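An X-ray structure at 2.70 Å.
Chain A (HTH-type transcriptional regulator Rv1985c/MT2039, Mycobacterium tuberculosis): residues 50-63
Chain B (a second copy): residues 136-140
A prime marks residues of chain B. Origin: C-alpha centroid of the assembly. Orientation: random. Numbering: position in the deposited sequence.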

# COMPACT_ATOMS: atom_id res chain seq x y z
N GLN A 50 -23.66 -4.23 8.75
CA GLN A 50 -22.24 -3.97 8.57
C GLN A 50 -21.87 -2.58 9.04
O GLN A 50 -22.67 -1.65 8.99
CB GLN A 50 -21.87 -4.08 7.09
CG GLN A 50 -22.29 -5.36 6.42
CD GLN A 50 -21.20 -6.40 6.40
OE1 GLN A 50 -20.01 -6.10 6.60
NE2 GLN A 50 -21.59 -7.65 6.15
N VAL A 51 -20.66 -2.42 9.52
CA VAL A 51 -20.19 -1.08 9.78
C VAL A 51 -19.85 -0.50 8.41
O VAL A 51 -19.28 -1.20 7.57
CB VAL A 51 -19.00 -1.12 10.73
CG1 VAL A 51 -18.21 0.17 10.67
CG2 VAL A 51 -19.50 -1.39 12.14
N LEU A 52 -20.23 0.77 8.18
CA LEU A 52 -20.16 1.37 6.85
C LEU A 52 -19.21 2.56 6.73
O LEU A 52 -18.75 2.90 5.63
CB LEU A 52 -21.55 1.79 6.39
CG LEU A 52 -22.54 0.65 6.18
CD1 LEU A 52 -23.92 1.17 5.87
CD2 LEU A 52 -22.05 -0.27 5.09
N VAL A 53 -18.91 3.18 7.86
CA VAL A 53 -18.09 4.38 7.90
C VAL A 53 -17.07 4.30 9.01
O VAL A 53 -17.44 4.12 10.17
CB VAL A 53 -18.93 5.62 8.22
CG1 VAL A 53 -18.07 6.87 8.13
CG2 VAL A 53 -20.12 5.71 7.31
N VAL A 54 -15.80 4.44 8.68
CA VAL A 54 -14.81 4.63 9.72
C VAL A 54 -15.03 6.03 10.32
O VAL A 54 -14.98 7.03 9.61
CB VAL A 54 -13.39 4.52 9.17
CG1 VAL A 54 -12.44 4.14 10.27
CG2 VAL A 54 -13.35 3.50 8.06
N ARG A 55 -15.28 6.09 11.63
CA ARG A 55 -15.66 7.35 12.27
C ARG A 55 -14.50 8.33 12.44
O ARG A 55 -14.73 9.52 12.64
CB ARG A 55 -16.31 7.09 13.63
CG ARG A 55 -17.83 7.02 13.61
CD ARG A 55 -18.35 5.64 13.24
NE ARG A 55 -19.81 5.59 13.19
CZ ARG A 55 -20.50 4.51 12.84
NH1 ARG A 55 -19.87 3.40 12.51
NH2 ARG A 55 -21.83 4.55 12.83
N GLU A 56 -13.27 7.83 12.33
CA GLU A 56 -12.08 8.60 12.70
C GLU A 56 -11.73 9.78 11.80
O GLU A 56 -12.30 9.97 10.72
CB GLU A 56 -10.85 7.69 12.76
CG GLU A 56 -11.01 6.40 13.55
CD GLU A 56 -10.09 5.30 13.04
OE1 GLU A 56 -10.00 5.14 11.81
OE2 GLU A 56 -9.46 4.60 13.87
N LYS A 57 -10.76 10.55 12.30
CA LYS A 57 -10.02 11.59 11.57
C LYS A 57 -10.75 12.16 10.34
O LYS A 57 -11.57 13.05 10.49
CB LYS A 57 -8.61 11.09 11.25
CG LYS A 57 -7.53 12.15 11.24
CD LYS A 57 -6.85 12.25 12.59
CE LYS A 57 -5.49 12.90 12.44
NZ LYS A 57 -4.74 12.26 11.32
N PRO A 58 -10.44 11.66 9.12
CA PRO A 58 -11.39 11.98 8.05
C PRO A 58 -12.29 10.77 7.82
O PRO A 58 -11.79 9.65 7.78
CB PRO A 58 -10.49 12.18 6.82
CG PRO A 58 -9.07 11.87 7.28
CD PRO A 58 -9.20 11.11 8.55
N CYS A 59 -13.59 10.98 7.67
CA CYS A 59 -14.51 9.86 7.52
C CYS A 59 -14.44 9.25 6.12
O CYS A 59 -14.58 9.95 5.12
CB CYS A 59 -15.94 10.29 7.84
SG CYS A 59 -16.12 10.98 9.48
N ARG A 60 -14.21 7.95 6.06
CA ARG A 60 -14.18 7.25 4.79
C ARG A 60 -15.09 6.02 4.85
O ARG A 60 -15.42 5.53 5.92
CB ARG A 60 -12.75 6.84 4.44
CG ARG A 60 -12.05 6.02 5.51
CD ARG A 60 -10.81 5.31 4.97
NE ARG A 60 -10.28 4.29 5.88
CZ ARG A 60 -9.61 4.56 7.00
NH1 ARG A 60 -9.39 5.82 7.38
NH2 ARG A 60 -9.16 3.56 7.76
N ALA A 61 -15.50 5.55 3.68
CA ALA A 61 -16.29 4.34 3.59
C ALA A 61 -15.45 3.12 3.94
O ALA A 61 -14.25 3.07 3.64
CB ALA A 61 -16.87 4.19 2.18
N THR A 62 -16.06 2.15 4.60
CA THR A 62 -15.42 0.86 4.76
C THR A 62 -15.63 0.14 3.45
O THR A 62 -16.38 0.60 2.59
CB THR A 62 -16.08 0.02 5.84
OG1 THR A 62 -17.46 -0.18 5.51
CG2 THR A 62 -15.97 0.69 7.19
N THR A 63 -14.97 -0.99 3.29
CA THR A 63 -15.17 -1.78 2.10
C THR A 63 -16.66 -2.02 1.86
O THR A 63 -17.14 -1.89 0.74
CB THR A 63 -14.42 -3.12 2.20
OG1 THR A 63 -13.02 -2.90 1.98
CG2 THR A 63 -14.95 -4.12 1.17
N LEU B 136 -11.55 -3.38 14.15
CA LEU B 136 -12.93 -3.10 14.51
C LEU B 136 -13.38 -1.76 13.93
O LEU B 136 -14.24 -1.71 13.05
CB LEU B 136 -13.11 -3.11 16.02
CG LEU B 136 -13.05 -4.51 16.64
CD1 LEU B 136 -12.95 -4.43 18.15
CD2 LEU B 136 -14.25 -5.34 16.19
N ARG B 137 -12.79 -0.68 14.42
CA ARG B 137 -13.09 0.67 13.96
C ARG B 137 -13.14 0.82 12.44
O ARG B 137 -13.97 1.55 11.90
CB ARG B 137 -12.05 1.64 14.52
CG ARG B 137 -12.39 2.20 15.89
CD ARG B 137 -11.13 2.46 16.68
NE ARG B 137 -9.98 2.72 15.82
CZ ARG B 137 -8.72 2.56 16.18
NH1 ARG B 137 -8.42 2.15 17.41
NH2 ARG B 137 -7.74 2.80 15.32
N GLU B 138 -12.26 0.12 11.74
CA GLU B 138 -12.16 0.31 10.30
C GLU B 138 -13.12 -0.62 9.59
O GLU B 138 -13.13 -0.74 8.36
CB GLU B 138 -10.73 0.12 9.80
CG GLU B 138 -9.83 1.31 10.12
CD GLU B 138 -8.43 1.15 9.57
OE1 GLU B 138 -8.14 0.05 9.03
OE2 GLU B 138 -7.63 2.11 9.68
N GLY B 139 -13.95 -1.27 10.40
CA GLY B 139 -15.03 -2.08 9.88
C GLY B 139 -14.57 -3.26 9.06
O GLY B 139 -15.29 -3.73 8.19
N VAL B 140 -13.38 -3.76 9.33
CA VAL B 140 -12.94 -4.94 8.62
C VAL B 140 -13.12 -6.17 9.47
O VAL B 140 -13.46 -7.23 8.96
CB VAL B 140 -11.49 -4.80 8.01
CG1 VAL B 140 -10.84 -3.52 8.46
CG2 VAL B 140 -10.63 -6.03 8.30
O HOH W 1 -14.97 3.64 13.34

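Where a chain turns out of a helix against a neighbouring subunit, glycine can be favoured on two counts, and Gly139′ illustrates both. Its phi of 64° by itself favours glycine, and an ideal CB built on its CA would point toward chain A, lying 2.6 Å from Thr62 CG2, a clash, and a tight 3.1 Å from Val51 CG1. Without that carbon, Gly139′ CA packs 4.0 Å from both Val51 CG1 and Thr62 CG2. Thr62 is itself anchored, its OG1 donating to Val51 O at 2.9 Å, while its CG2 lies 3.4 Å from Glu138′ O.

Beside this close backbone packing, charge pairing takes over. Arg137′ NE donates to Glu56 OE2 at 2.8 Å in a salt bridge, and Arg137′ NH2 adds a weak hydrogen bond to the same oxygen at 2.9 Å; the carboxylate atom thus sits at the guanidinium edge, near its plane. A second salt bridge joins Arg60 NH2 to Glu138′ OE2 at 2.9 Å, with the charges of the two chains reversed. The acids nevertheless approach one another, Glu56 OE1 lying 4.4 Å from Glu138′ OE2, a like-charge proximity that the two arginines can offset. Finally, a water accepts from Arg55 N (3.0 Å) and donates to Arg137′ O (2.7 Å), linking the two backbones.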